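Local coordinates for single-stranded DNA-binding protein 1 (Streptomyces coelicolor, PDB 4DAM), which probably binds single-stranded DNA as a homotetramer, this chain holding the OB-fold part of the longer protein, at residues Thr66-Arg71 / Ser107-Ala112; Ile18-Asn23 / Leu43-Arg48; Asn14-Cys19 / Gly91-Arg96. The protein carries 1 engineered substitution. All coordinates share one frame; numbering follows the deposited sequence. Where two conformers were deposited one is given.

Contact 1 of 3, residues Thr66-Arg71 / Ser107-Ala112; sequences TVWANR and SADIDA
Strands 56-70 and 103-112 run parallel here, the pairing that helps close the beta barrel of the OB fold, with Thr-66, Val-67 and Trp-68 opposite Asp-109, Ile-110 and Asp-111. Thr-66, Trp-68, Asp-109 and Asp-111 share one face of the sheet. Asp-109 carries CG beside its own backbone N (chi1 -75°), so that its carboxylate lies next to Thr-66, pointing the same way, with OD1 3.5 Å from Thr-66 CB. The same group crosses the Trp-68 indole obliquely, the two planes 65° apart; OD1 sits at the ring edge, in its plane, while OD2 is 3.3 Å from Trp-68 NE1. OD2 clearly has a partner in Arg-96 of the adjoining strand, whose NE forms a salt bridge with it and would probably keep the acid ionised. An alanine in place of Asp-109 would lose the carboxylate that pairs with Arg-96 and is likely to leave the pyrrole edge of Trp-68 less well fixed. Asp-111 runs alongside Trp-68, its carboxylate steeply turned against the ring, and Asp-111 OD1 lies 3.8 Å from Trp-68 CB. The opposite face belongs to the barrel interior: Val-67, with CG1 anti to the backbone N, reaches Ala-112 CB through that branch at 3.9 Å, and CG2 approaches Ile-110 CB more loosely; Phe-65 and Val-89 also pack on Ile-110. Four backbone hydrogen bonds hold the register, the straightest from Trp-68 N to Ile-110 O (172° at the hydrogen), while Ile-110 N approaches Thr-66 O from above the carbonyl plane. At one end a water bridges Ala-112 O and Asn-70 N. At the other, a second water donates to Ala-108 O, which already accepts from Thr-66 N, and lies 2.7 Å from Thr-66 OG1.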
loop_
_atom_site.group_PDB
_atom_site.type_symbol
_atom_site.label_atom_id
_atom_site.label_comp_id
_atom_site.label_asym_id
_atom_site.label_seq_id
_atom_site.Cartn_x
_atom_site.Cartn_y
_atom_site.Cartn_z
ATOM N N THR A 66 1.895 -15.067 8.539
ATOM C CA THR A 66 2.733 -15.190 9.727
ATOM C C THR A 66 3.444 -13.865 9.918
ATOM O O THR A 66 4.172 -13.402 9.029
ATOM C CB THR A 66 3.765 -16.301 9.594
ATOM O OG1 THR A 66 3.074 -17.539 9.361
ATOM C CG2 THR A 66 4.588 -16.418 10.856
ATOM N N VAL A 67 3.189 -13.234 11.043
ATOM C CA VAL A 67 3.770 -11.949 11.369
ATOM C C VAL A 67 4.957 -12.131 12.299
ATOM O O VAL A 67 4.875 -12.805 13.328
ATOM C CB VAL A 67 2.749 -10.993 12.041
ATOM C CG1 VAL A 67 3.400 -9.663 12.394
ATOM C CG2 VAL A 67 1.501 -10.798 11.176
ATOM N N TRP A 68 6.070 -11.498 11.914
ATOM C CA TRP A 68 7.312 -11.542 12.659
ATOM C C TRP A 68 7.667 -10.162 13.145
ATOM O O TRP A 68 7.593 -9.199 12.401
ATOM C CB TRP A 68 8.442 -12.023 11.769
ATOM C CG TRP A 68 8.263 -13.403 11.231
ATOM C CD1 TRP A 68 7.599 -13.800 10.074
ATOM C CD2 TRP A 68 8.743 -14.635 11.841
ATOM N NE1 TRP A 68 7.657 -15.157 9.921
ATOM C CE2 TRP A 68 8.333 -15.717 10.964
ATOM C CE3 TRP A 68 9.468 -14.929 12.984
ATOM C CZ2 TRP A 68 8.662 -17.039 11.229
ATOM C CZ3 TRP A 68 9.777 -16.277 13.249
ATOM C CH2 TRP A 68 9.364 -17.296 12.398
ATOM N N ALA A 69 8.079 -10.066 14.397
ATOM C CA ALA A 69 8.558 -8.828 14.966
ATOM C C ALA A 69 9.870 -9.059 15.705
ATOM O O ALA A 69 10.139 -10.158 16.195
ATOM C CB ALA A 69 7.499 -8.223 15.898
ATOM N N ASN A 70 10.678 -8.010 15.785
ATOM C CA ASN A 70 11.931 -8.053 16.477
ATOM C C ASN A 70 12.164 -6.836 17.377
ATOM O O ASN A 70 11.384 -5.887 17.354
ATOM C CB ASN A 70 13.040 -8.138 15.423
ATOM C CG ASN A 70 13.161 -9.480 14.807
ATOM O OD1 ASN A 70 13.602 -10.390 15.438
ATOM N ND2 ASN A 70 12.789 -9.595 13.557
ATOM N N ARG A 71 13.229 -6.870 18.167
ATOM C CA ARG A 71 13.639 -5.737 18.983
ATOM C C ARG A 71 12.502 -5.232 19.884
ATOM O O ARG A 71 11.763 -6.057 20.468
ATOM C CB ARG A 71 14.248 -4.656 18.095
ATOM C CG ARG A 71 15.475 -5.183 17.340
ATOM C CD ARG A 71 16.558 -4.131 17.284
ATOM N NE ARG A 71 17.693 -4.507 16.427
ATOM C CZ ARG A 71 18.537 -5.517 16.678
ATOM N NH1 ARG A 71 18.386 -6.307 17.747
ATOM N NH2 ARG A 71 19.535 -5.757 15.836
ATOM N N SER A 107 3.145 -19.615 1.103
ATOM C CA SER A 107 2.654 -18.930 2.311
ATOM C C SER A 107 3.192 -17.488 2.352
ATOM O O SER A 107 4.181 -17.126 1.705
ATOM C CB SER A 107 3.072 -19.663 3.605
ATOM O OG SER A 107 4.482 -19.604 3.823
ATOM N N ALA A 108 2.566 -16.661 3.177
ATOM C CA ALA A 108 2.911 -15.247 3.258
ATOM C C ALA A 108 3.331 -14.827 4.678
ATOM O O ALA A 108 2.610 -15.059 5.668
ATOM C CB ALA A 108 1.726 -14.448 2.770
ATOM N N ASP A 109 4.497 -14.205 4.772
ATOM C CA ASP A 109 5.058 -13.648 6.019
ATOM C C ASP A 109 4.975 -12.117 5.936
ATOM O O ASP A 109 5.095 -11.534 4.848
ATOM C CB ASP A 109 6.532 -13.978 6.198
ATOM C CG ASP A 109 6.821 -15.415 6.603
ATOM O OD1 ASP A 109 5.929 -16.203 6.886
ATOM O OD2 ASP A 109 8.006 -15.779 6.657
ATOM N N ILE A 110 4.791 -11.472 7.080
ATOM C CA ILE A 110 4.949 -10.026 7.190
ATOM C C ILE A 110 6.031 -9.758 8.227
ATOM O O ILE A 110 5.925 -10.183 9.375
ATOM C CB ILE A 110 3.654 -9.288 7.612
ATOM C CG1 ILE A 110 2.535 -9.539 6.625
ATOM C CG2 ILE A 110 3.930 -7.772 7.769
ATOM C CD1 ILE A 110 1.179 -8.992 7.035
ATOM N N ASP A 111 7.101 -9.114 7.805
ATOM C CA ASP A 111 8.135 -8.648 8.706
ATOM C C ASP A 111 7.702 -7.274 9.214
ATOM O O ASP A 111 7.800 -6.267 8.502
ATOM C CB ASP A 111 9.490 -8.609 7.992
ATOM C CG ASP A 111 10.048 -10.012 7.691
ATOM O OD1 ASP A 111 9.559 -11.024 8.245
ATOM O OD2 ASP A 111 10.998 -10.115 6.884
ATOM N N ALA A 112 7.162 -7.252 10.426
ATOM C CA ALA A 112 6.436 -6.077 10.918
ATOM C C ALA A 112 7.321 -4.935 11.294
ATOM O O ALA A 112 8.367 -5.129 11.923
ATOM C CB ALA A 112 5.558 -6.424 12.123
HETATM O O HOH W 1 2.574 -17.930 6.782
HETATM O O HOH W 2 10.080 -5.676 14.180
#

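Contact 2 of 3, residues Ile18-Asn23 / Leu43-Arg48; sequences ICAVGN and LAVTAR
Two backbone hydrogen bonds join Asn-23 and Ala-44 as an antiparallel hydrogen-bonded pair: Asn-23 N donates to Ala-44 O at 2.9 Å, and Ala-44 N returns a nearly straight bond (178°) to Asn-23 O. Both donors lie in the plane of the carbonyl they approach. Ala-44 O is also met by Gly-22 CA at 3.2 Å, a CA-H...O contact. A beta carbon on Gly-22 would clash with Ala-44 O and with Val-45 CG2, so the close passage of the strands depends on the missing side chain. Beyond this pair the short segments splay, their axes 108° apart, and side chains fill the angle. Leu-43 carries CG anti to its backbone N (chi1 180°), and from there the two methyls part: CD1 reaches the Asn-23 backbone, 3.6 Å from its O, and CD2 meets Ala-20 CB at 3.7 Å. Val-45 forks one carbon earlier, at CB: CG1, anti to the backbone N, lies 3.4 Å from Val-21 O, and CG2 touches Ala-20 CB at 3.9 Å. Both branches thus meet the Ala-20 methyl from the same side, that of strand 36-51. These strands, 17-33 and 36-51, form a beta hairpin of the OB fold; strand 86-100 pairs with the first, strand 56-70 with the second, and Ile-110 of strand 103-112 packs on Ala-20 from within the barrel.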
loop_
_atom_site.group_PDB
_atom_site.type_symbol
_atom_site.label_atom_id
_atom_site.label_comp_id
_atom_site.label_asym_id
_atom_site.label_seq_id
_atom_site.Cartn_x
_atom_site.Cartn_y
_atom_site.Cartn_z
ATOM N N ILE A 18 3.102 -3.788 3.032
ATOM C CA ILE A 18 1.704 -4.147 3.170
ATOM C C ILE A 18 1.191 -3.587 4.482
ATOM O O ILE A 18 1.940 -3.487 5.456
ATOM C CB ILE A 18 1.564 -5.689 3.143
ATOM C CG1 ILE A 18 0.148 -6.192 3.298
ATOM C CG2 ILE A 18 2.333 -6.336 4.265
ATOM C CD1 ILE A 18 0.143 -7.714 3.208
ATOM N N CYS A 19 -0.079 -3.213 4.484
ATOM C CA CYS A 19 -0.771 -2.893 5.726
ATOM C C CYS A 19 -1.967 -3.829 5.789
ATOM O O CYS A 19 -2.760 -3.910 4.835
ATOM C CB CYS A 19 -1.206 -1.444 5.736
ATOM S SG CYS A 19 -2.209 -1.148 7.212
ATOM N N ALA A 20 -2.039 -4.597 6.868
ATOM C CA ALA A 20 -3.020 -5.690 7.030
ATOM C C ALA A 20 -3.781 -5.418 8.326
ATOM O O ALA A 20 -3.181 -5.123 9.359
ATOM C CB ALA A 20 -2.314 -7.050 7.087
ATOM N N VAL A 21 -5.097 -5.437 8.233
ATOM C CA VAL A 21 -5.969 -5.207 9.379
ATOM C C VAL A 21 -6.721 -6.495 9.615
ATOM O O VAL A 21 -7.495 -6.941 8.765
ATOM C CB VAL A 21 -6.918 -4.046 9.082
ATOM C CG1 VAL A 21 -7.812 -3.762 10.296
ATOM C CG2 VAL A 21 -6.110 -2.811 8.691
ATOM N N GLY A 22 -6.473 -7.134 10.754
ATOM C CA GLY A 22 -7.054 -8.411 10.993
ATOM C C GLY A 22 -7.067 -8.770 12.457
ATOM O O GLY A 22 -7.050 -7.916 13.305
ATOM N N ASN A 23 -7.117 -10.064 12.721
ATOM C CA ASN A 23 -7.147 -10.565 14.071
ATOM C C ASN A 23 -6.015 -11.535 14.339
ATOM O O ASN A 23 -5.654 -12.340 13.486
ATOM C CB ASN A 23 -8.501 -11.206 14.366
ATOM C CG ASN A 23 -9.612 -10.170 14.364
ATOM O OD1 ASN A 23 -9.994 -9.651 15.396
ATOM N ND2 ASN A 23 -10.083 -9.833 13.203
ATOM N N LEU A 43 -1.824 -14.083 11.693
ATOM C CA LEU A 43 -2.787 -13.004 11.506
ATOM C C LEU A 43 -3.809 -13.427 10.459
ATOM O O LEU A 43 -3.445 -13.863 9.359
ATOM C CB LEU A 43 -2.082 -11.738 11.019
ATOM C CG LEU A 43 -2.952 -10.495 10.763
ATOM C CD1 LEU A 43 -3.446 -9.895 12.080
ATOM C CD2 LEU A 43 -2.184 -9.455 9.937
ATOM N N ALA A 44 -5.083 -13.292 10.798
ATOM C CA ALA A 44 -6.196 -13.576 9.879
ATOM C C ALA A 44 -6.828 -12.283 9.409
ATOM O O ALA A 44 -7.331 -11.505 10.221
ATOM C CB ALA A 44 -7.257 -14.437 10.560
ATOM N N VAL A 45 -6.830 -12.078 8.088
ATOM C CA VAL A 45 -7.369 -10.870 7.494
ATOM C C VAL A 45 -8.527 -11.252 6.568
ATOM O O VAL A 45 -8.316 -11.856 5.509
ATOM C CB VAL A 45 -6.266 -10.114 6.709
ATOM C CG1 VAL A 45 -6.812 -8.853 6.045
ATOM C CG2 VAL A 45 -5.053 -9.828 7.590
ATOM N N THR A 46 -9.747 -10.932 6.985
ATOM C CA THR A 46 -10.939 -11.362 6.252
ATOM C C THR A 46 -11.553 -10.194 5.488
ATOM O O THR A 46 -11.934 -9.184 6.086
ATOM C CB THR A 46 -11.975 -12.000 7.202
ATOM O OG1 THR A 46 -11.375 -13.114 7.854
ATOM C CG2 THR A 46 -13.194 -12.503 6.422
ATOM N N ALA A 47 -11.620 -10.330 4.165
ATOM C CA ALA A 47 -12.306 -9.359 3.316
ATOM C C ALA A 47 -13.802 -9.544 3.543
ATOM O O ALA A 47 -14.252 -10.641 3.846
ATOM C CB ALA A 47 -11.949 -9.578 1.846
ATOM N N ARG A 48 -14.536 -8.456 3.426
ATOM C CA ARG A 48 -15.997 -8.467 3.616
ATOM C C ARG A 48 -16.645 -7.724 2.483
ATOM O O ARG A 48 -16.054 -6.793 1.928
ATOM C CB ARG A 48 -16.360 -7.802 4.942
ATOM C CG ARG A 48 -15.828 -8.537 6.145
ATOM C CD ARG A 48 -16.108 -7.757 7.414
ATOM N NE ARG A 48 -15.232 -8.232 8.547
ATOM C CZ ARG A 48 -13.891 -8.063 8.600
ATOM N NH1 ARG A 48 -13.225 -7.416 7.639
ATOM N NH2 ARG A 48 -13.193 -8.533 9.643
#

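Contact 3 of 3, residues Asn14-Cys19 / Gly91-Arg96; sequences NEIMIC and GRLKVR. Engineered in segment 14-19: Ile-16 (natural residue Thr).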
loop_
_atom_site.group_PDB
_atom_site.type_symbol
_atom_site.label_atom_id
_atom_site.label_comp_id
_atom_site.label_asym_id
_atom_site.label_seq_id
_atom_site.Cartn_x
_atom_site.Cartn_y
_atom_site.Cartn_z
ATOM N N ASN A 14 12.752 -1.881 -3.727
ATOM C CA ASN A 14 11.753 -2.798 -4.211
ATOM C C ASN A 14 11.266 -3.837 -3.199
ATOM O O ASN A 14 11.002 -4.987 -3.536
ATOM C CB ASN A 14 12.237 -3.487 -5.466
ATOM C CG ASN A 14 11.109 -3.950 -6.315
ATOM O OD1 ASN A 14 11.203 -4.996 -6.941
ATOM N ND2 ASN A 14 10.010 -3.189 -6.321
ATOM N N GLU A 15 11.173 -3.418 -1.952
ATOM C CA GLU A 15 10.480 -4.188 -0.947
ATOM C C GLU A 15 8.999 -3.935 -1.189
ATOM O O GLU A 15 8.589 -2.886 -1.704
ATOM C CB GLU A 15 10.880 -3.717 0.453
ATOM C CG GLU A 15 12.320 -4.001 0.785
ATOM C CD GLU A 15 12.526 -5.357 1.411
ATOM O OE1 GLU A 15 11.641 -6.241 1.300
ATOM O OE2 GLU A 15 13.583 -5.543 2.037
ATOM N N ILE A 16 8.187 -4.911 -0.852
ATOM C CA ILE A 16 6.758 -4.775 -0.986
ATOM C C ILE A 16 6.189 -4.532 0.411
ATOM O O ILE A 16 6.237 -5.414 1.244
ATOM C CB ILE A 16 6.168 -6.055 -1.609
ATOM C CG1 ILE A 16 6.945 -6.387 -2.897
ATOM C CG2 ILE A 16 4.684 -5.851 -1.897
ATOM C CD1 ILE A 16 7.024 -7.854 -3.315
ATOM N N MET A 17 5.695 -3.321 0.663
ATOM C CA MET A 17 5.079 -2.987 1.936
ATOM C C MET A 17 3.619 -3.430 1.879
ATOM O O MET A 17 2.991 -3.531 0.808
ATOM C CB MET A 17 5.119 -1.471 2.195
ATOM C CG MET A 17 6.493 -0.884 2.426
ATOM S SD MET A 17 7.517 -1.816 3.560
ATOM C CE MET A 17 6.610 -1.800 5.193
ATOM N N ILE A 18 3.102 -3.788 3.032
ATOM C CA ILE A 18 1.704 -4.147 3.170
ATOM C C ILE A 18 1.191 -3.587 4.482
ATOM O O ILE A 18 1.940 -3.487 5.456
ATOM C CB ILE A 18 1.564 -5.689 3.143
ATOM C CG1 ILE A 18 0.148 -6.192 3.298
ATOM C CG2 ILE A 18 2.333 -6.336 4.265
ATOM C CD1 ILE A 18 0.143 -7.714 3.208
ATOM N N CYS A 19 -0.079 -3.213 4.484
ATOM C CA CYS A 19 -0.771 -2.893 5.726
ATOM C C CYS A 19 -1.967 -3.829 5.789
ATOM O O CYS A 19 -2.760 -3.910 4.835
ATOM C CB CYS A 19 -1.206 -1.444 5.736
ATOM S SG CYS A 19 -2.209 -1.148 7.212
ATOM N N GLY A 91 4.147 -3.765 7.450
ATOM C CA GLY A 91 5.476 -4.324 7.333
ATOM C C GLY A 91 5.772 -4.826 5.946
ATOM O O GLY A 91 5.027 -4.560 5.014
ATOM N N ARG A 92 6.880 -5.541 5.821
ATOM C CA ARG A 92 7.337 -6.010 4.521
ATOM C C ARG A 92 6.814 -7.406 4.239
ATOM O O ARG A 92 6.962 -8.317 5.067
ATOM C CB ARG A 92 8.865 -6.019 4.495
ATOM C CG ARG A 92 9.430 -4.622 4.586
ATOM C CD ARG A 92 10.916 -4.513 4.471
ATOM N NE ARG A 92 11.558 -4.371 5.770
ATOM C CZ ARG A 92 11.640 -3.226 6.462
ATOM N NH1 ARG A 92 11.130 -2.081 6.002
ATOM N NH2 ARG A 92 12.247 -3.232 7.630
ATOM N N LEU A 93 6.226 -7.581 3.070
ATOM C CA LEU A 93 5.663 -8.867 2.666
ATOM C C LEU A 93 6.743 -9.777 2.101
ATOM O O LEU A 93 7.498 -9.363 1.215
ATOM C CB LEU A 93 4.592 -8.648 1.600
ATOM C CG LEU A 93 3.892 -9.877 0.996
ATOM C CD1 LEU A 93 3.053 -10.609 2.037
ATOM C CD2 LEU A 93 3.062 -9.528 -0.234
ATOM N N LYS A 94 6.788 -11.008 2.605
ATOM C CA LYS A 94 7.664 -12.048 2.065
ATOM C C LYS A 94 6.848 -13.289 1.728
ATOM O O LYS A 94 6.294 -13.926 2.617
ATOM C CB LYS A 94 8.789 -12.358 3.050
ATOM C CG LYS A 94 9.622 -11.146 3.489
ATOM C CD LYS A 94 10.518 -10.647 2.379
ATOM C CE LYS A 94 11.103 -9.241 2.570
ATOM N NZ LYS A 94 12.074 -8.916 1.471
ATOM N N VAL A 95 6.777 -13.606 0.430
ATOM C CA VAL A 95 6.061 -14.784 -0.077
ATOM C C VAL A 95 7.074 -15.906 -0.124
ATOM O O VAL A 95 8.128 -15.763 -0.730
ATOM C CB VAL A 95 5.500 -14.578 -1.518
ATOM C CG1 VAL A 95 4.881 -15.868 -2.096
ATOM C CG2 VAL A 95 4.530 -13.405 -1.541
ATOM N N ARG A 96 6.770 -16.996 0.559
ATOM C CA ARG A 96 7.732 -18.095 0.753
ATOM C C ARG A 96 7.180 -19.427 0.250
ATOM O O ARG A 96 5.991 -19.635 0.301
ATOM C CB ARG A 96 8.059 -18.149 2.251
ATOM C CG ARG A 96 8.750 -16.898 2.741
ATOM C CD ARG A 96 9.624 -17.114 3.948
ATOM N NE ARG A 96 10.175 -15.889 4.559
ATOM C CZ ARG A 96 11.281 -15.235 4.198
ATOM N NH1 ARG A 96 12.018 -15.619 3.156
ATOM N NH2 ARG A 96 11.647 -14.154 4.902
HETATM O O HOH W 3 9.057 -7.203 0.548
#
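Bends at chi2 in both Glu-15 (-89°) and Lys-94 (-72°) bring their charged ends together where the N-terminal segment meets strand 86-100 of the OB-fold barrel. Lys-94 starts away from 14-19, but its bent chain carries NZ back to Glu-15 OE1, 2.7 Å away, in a salt bridge that uses the syn lone pair of that oxygen. Glu-15 OE2 is hydrogen-bonded to Tyr-49 OH of the second subunit, so the carboxylate is gripped from both sides of the interface, and the cationic neighbours would probably favour its ionised form. Arg-92 crosses Glu-15 obliquely: its CD lies 3.6 Å from Glu-15 CD, while the guanidinium, 47° from the carboxylate plane, points no N-H at the acid and would probably act on it through its charge alone. Met-17, bent at chi2 and chi3, runs beside Arg-92 and points the same way; SD touches Arg-92 CG at 3.5 Å, and CE folds down over the Gly-91 carbonyl group.

Three backbone hydrogen bonds make the antiparallel ladder: Leu-93 N to Ile-16 O, Ile-18 N to Gly-91 O and Gly-91 N to Ile-18 O, each donor nearly along the C=O axis. On the inner face Ile-18 CG2, in the crowded position between backbone N and carbonyl carbon, lies 4.2 Å from Leu-93 CB; Phe-65 packs on both residues. Ile-16, an engineered residue, adds a similar touch of its CG2 on Leu-93 CD2. A water accepts from Ile-16 N at 2.8 Å and is also hydrogen-bonded to Glu-15 OE1 and Leu-93 O.

Overall arrangement
From the N terminus, residues 14-23 open both contact 2 and contact 3, sharing Ile-18 and Cys-19. Contact 2 closes first, at 43-48, and ties off the hairpin of strands 17-33 and 36-51. Contact 1 opens later, at 66-71; before it closes at 107-112, contact 3 returns the chain through 91-96 to its start, so these two cross, whereas contacts 2 and 1 follow in series. A short turn then leads from strand 86-100 to its antiparallel neighbour 103-112, and Asp-109 N lies 2.8 Å from Lys-94 O, a probable hydrogen bond between contacts 3 and 1. Val-67 against Leu-43, and Ile-110 against Ile-18 and Ala-20, join contacts 1 and 2 inside one barrel.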